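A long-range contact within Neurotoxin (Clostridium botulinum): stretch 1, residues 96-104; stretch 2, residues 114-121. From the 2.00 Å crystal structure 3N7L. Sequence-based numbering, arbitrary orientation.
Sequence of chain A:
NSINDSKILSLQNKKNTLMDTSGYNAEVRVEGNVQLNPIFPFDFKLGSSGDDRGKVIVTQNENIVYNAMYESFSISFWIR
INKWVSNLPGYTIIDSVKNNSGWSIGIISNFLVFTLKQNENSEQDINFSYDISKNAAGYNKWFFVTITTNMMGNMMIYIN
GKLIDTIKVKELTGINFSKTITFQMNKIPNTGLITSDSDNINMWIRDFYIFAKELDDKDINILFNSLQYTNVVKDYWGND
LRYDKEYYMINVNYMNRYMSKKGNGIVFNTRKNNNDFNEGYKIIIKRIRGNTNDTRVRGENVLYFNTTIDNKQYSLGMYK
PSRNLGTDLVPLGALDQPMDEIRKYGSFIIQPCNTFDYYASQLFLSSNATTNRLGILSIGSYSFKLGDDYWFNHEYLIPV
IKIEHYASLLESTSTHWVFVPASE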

# COMPACT_ATOMS: atom_id res chain seq x y z
N SER A 96 21.19 13.06 5.21
CA SER A 96 22.22 12.93 6.23
C SER A 96 23.56 13.30 5.60
O SER A 96 24.52 12.52 5.60
CB SER A 96 22.25 11.50 6.79
OG SER A 96 22.94 11.45 8.03
N VAL A 97 23.59 14.49 5.02
CA VAL A 97 24.77 15.06 4.37
C VAL A 97 25.07 16.35 5.12
O VAL A 97 24.20 17.21 5.24
CB VAL A 97 24.49 15.41 2.88
CG1 VAL A 97 25.63 16.25 2.32
CG2 VAL A 97 24.33 14.14 2.06
N LYS A 98 26.30 16.50 5.61
CA LYS A 98 26.66 17.70 6.35
C LYS A 98 27.52 18.68 5.55
O LYS A 98 27.12 19.83 5.34
CB LYS A 98 27.38 17.32 7.66
CG LYS A 98 27.92 18.52 8.44
CD LYS A 98 26.84 19.57 8.70
CE LYS A 98 27.45 20.87 9.21
NZ LYS A 98 26.44 21.97 9.34
N ASN A 99 28.69 18.24 5.12
CA ASN A 99 29.57 19.12 4.34
C ASN A 99 29.80 18.49 2.98
O ASN A 99 30.93 18.20 2.59
CB ASN A 99 30.91 19.31 5.06
CG ASN A 99 30.78 20.10 6.35
OD1 ASN A 99 30.41 21.28 6.32
ND2 ASN A 99 31.08 19.47 7.47
N ASN A 100 28.70 18.29 2.25
CA ASN A 100 28.74 17.69 0.93
C ASN A 100 29.21 16.24 1.01
O ASN A 100 29.76 15.71 0.05
CB ASN A 100 29.66 18.49 0.00
CG ASN A 100 29.09 19.86 -0.34
OD1 ASN A 100 27.99 19.96 -0.88
ND2 ASN A 100 29.84 20.90 -0.04
N SER A 101 28.99 15.61 2.15
CA SER A 101 29.37 14.22 2.35
C SER A 101 28.39 13.51 3.28
O SER A 101 27.88 14.11 4.22
CB SER A 101 30.79 14.13 2.93
OG SER A 101 31.33 12.83 2.78
N GLY A 102 28.14 12.23 3.00
CA GLY A 102 27.23 11.44 3.81
C GLY A 102 26.31 10.62 2.92
O GLY A 102 26.73 10.09 1.90
N TRP A 103 25.05 10.49 3.32
CA TRP A 103 24.09 9.75 2.50
C TRP A 103 22.77 10.50 2.45
O TRP A 103 22.47 11.32 3.32
CB TRP A 103 23.87 8.32 3.02
CG TRP A 103 23.30 8.21 4.41
CD1 TRP A 103 23.99 7.91 5.55
CD2 TRP A 103 21.93 8.36 4.79
NE1 TRP A 103 23.13 7.86 6.62
CE2 TRP A 103 21.86 8.13 6.19
CE3 TRP A 103 20.75 8.66 4.10
CZ2 TRP A 103 20.66 8.20 6.90
CZ3 TRP A 103 19.55 8.72 4.81
CH2 TRP A 103 19.52 8.50 6.20
N SER A 104 21.98 10.23 1.41
CA SER A 104 20.70 10.91 1.26
C SER A 104 19.70 10.04 0.51
O SER A 104 20.07 9.16 -0.27
CB SER A 104 20.89 12.22 0.50
OG SER A 104 19.69 12.97 0.47
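Stretch 2 114-121: FTLKQNEN

Antiparallel strands alternate between hydrogen-bonded and non-hydrogen-bonded pairs, and the pairing of residues 114-121 with residues 96-104 follows that rule along the strand and adds to it where the chain turns. Phe-114 to Lys-117 run as an extended strand beside Gly-102 to Ser-104; the two axes approach to 4.7 Å, with a crossing angle of 163° between their N-to-C directions.

Phe-114 enters in a β conformation with chi1 in the t well. The CA-to-CB bond of Phe-114 points sideways, but the end of its ring comes nearer, with CZ of Phe-114 3.8 Å from CB of Trp-103. The phenyl plane lies at 29° to the five-membered ring of Trp-103, with centroids 5.9 Å apart, so the rings are slid past each other and barely overlap. CA of Phe-114 also makes a CA-H...O contact with O of Ser-104, at 3.4 Å.

Thr-115 forms the first hydrogen-bonded pair, opposite Ser-104: N of Thr-115 donates to O of Ser-104 at 2.8 Å, and O of Thr-115 accepts from N of Ser-104 at 3.0 Å. A water supports this pair, its O donating to O of Ser-104 (3.0 Å) and hydrogen-bonding to OG1 of Thr-115 (2.6 Å). One residue on, Leu-116 faces Trp-103 in a non-hydrogen-bonded pair, where the CA atoms of Leu-116 and Trp-103 come within 4.6 Å. No backbone hydrogen bond joins this pair, but its side chains touch, CD1 of Leu-116 lying 4.1 Å from CB of Trp-103, on the sheet face opposite that of Thr-115 and Ser-104, while CA of Trp-103 makes a CA-H...O contact with O of Thr-115 at 3.1 Å.

Lys-117 restores the hydrogen-bonded pattern with Gly-102: N of Lys-117 to O of Gly-102 is 2.7 Å, and N of Gly-102 to O of Lys-117 is 2.8 Å. Gly-102 adopts phi/psi of 136/-142, a region that calls for glycine; a CB on Gly-102 would lie 2.1 Å from O of Ser-96. The long lysine side chain, t through chi3 and p at chi4, lies over stretch 1, CD of Lys-117 4.0 Å from CG1 of Val-97 and CE of Lys-117 3.2 Å from O of Asn-100.

At Gln-118 the chain turns a corner, with phi/psi of -75/-43, and the CA-to-CB bond of Gln-118 points away from the partner stretch. O of Gln-118 stays close, 2.8 Å from OG of Ser-101. Beyond the corner, the CA of Asn-119 lies 3.1 Å from O of Asn-100 in a CA-H...O contact, although the CA-to-CB bond of Asn-119 points away. Glu-120 closes the contact by packing its CB 3.6 Å from CG of Asn-100, and Asn-121 no longer touches stretch 1.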

# COMPACT_ATOMS: atom_id res chain seq x y z
N PHE A 114 18.77 6.23 -3.28
CA PHE A 114 19.65 6.32 -2.12
C PHE A 114 21.02 6.67 -2.67
O PHE A 114 21.54 6.00 -3.56
CB PHE A 114 19.70 4.97 -1.38
CG PHE A 114 20.74 4.92 -0.29
CD1 PHE A 114 21.99 4.38 -0.54
CD2 PHE A 114 20.47 5.45 0.97
CE1 PHE A 114 22.98 4.37 0.45
CE2 PHE A 114 21.45 5.44 1.97
CZ PHE A 114 22.70 4.90 1.70
N THR A 115 21.59 7.73 -2.12
CA THR A 115 22.89 8.22 -2.57
C THR A 115 23.96 8.21 -1.49
O THR A 115 23.73 8.64 -0.36
CB THR A 115 22.77 9.67 -3.09
OG1 THR A 115 21.81 9.71 -4.15
CG2 THR A 115 24.12 10.17 -3.61
N LEU A 116 25.13 7.71 -1.85
CA LEU A 116 26.29 7.68 -0.97
C LEU A 116 27.12 8.84 -1.53
O LEU A 116 27.61 8.77 -2.65
CB LEU A 116 27.02 6.34 -1.15
CG LEU A 116 27.32 5.45 0.06
CD1 LEU A 116 26.21 5.54 1.09
CD2 LEU A 116 27.51 4.00 -0.42
N LYS A 117 27.25 9.92 -0.76
CA LYS A 117 27.99 11.08 -1.24
C LYS A 117 29.36 11.26 -0.59
O LYS A 117 29.45 11.67 0.57
CB LYS A 117 27.14 12.34 -1.02
CG LYS A 117 27.70 13.60 -1.66
CD LYS A 117 26.90 14.81 -1.21
CE LYS A 117 27.29 16.05 -1.99
NZ LYS A 117 26.94 15.91 -3.43
N GLN A 118 30.42 10.96 -1.32
CA GLN A 118 31.75 11.13 -0.74
C GLN A 118 32.11 12.62 -0.68
O GLN A 118 32.64 13.08 0.32
CB GLN A 118 32.80 10.34 -1.52
CG GLN A 118 33.07 10.81 -2.91
CD GLN A 118 34.26 10.10 -3.52
OE1 GLN A 118 35.35 10.11 -2.95
NE2 GLN A 118 34.05 9.48 -4.67
N ASN A 119 31.82 13.36 -1.75
CA ASN A 119 32.08 14.80 -1.76
C ASN A 119 31.17 15.52 -2.74
O ASN A 119 30.41 14.88 -3.47
CB ASN A 119 33.56 15.11 -2.07
CG ASN A 119 34.02 14.56 -3.40
OD1 ASN A 119 33.39 14.77 -4.43
ND2 ASN A 119 35.15 13.86 -3.38
N GLU A 120 31.23 16.85 -2.75
CA GLU A 120 30.38 17.65 -3.62
C GLU A 120 30.54 17.27 -5.09
O GLU A 120 29.66 17.53 -5.91
CB GLU A 120 30.69 19.14 -3.45
CG GLU A 120 32.09 19.56 -3.89
CD GLU A 120 33.18 19.30 -2.85
OE1 GLU A 120 34.36 19.54 -3.16
OE2 GLU A 120 32.85 18.85 -1.72
N ASN A 121 31.64 16.61 -5.41
CA ASN A 121 31.94 16.23 -6.78
C ASN A 121 31.59 14.79 -7.15
O ASN A 121 31.35 14.49 -8.32
CB ASN A 121 33.42 16.49 -7.05
CG ASN A 121 33.73 16.58 -8.52
OD1 ASN A 121 34.85 16.91 -8.91
ND2 ASN A 121 32.74 16.30 -9.36
O HOH W 1 19.48 10.20 -3.02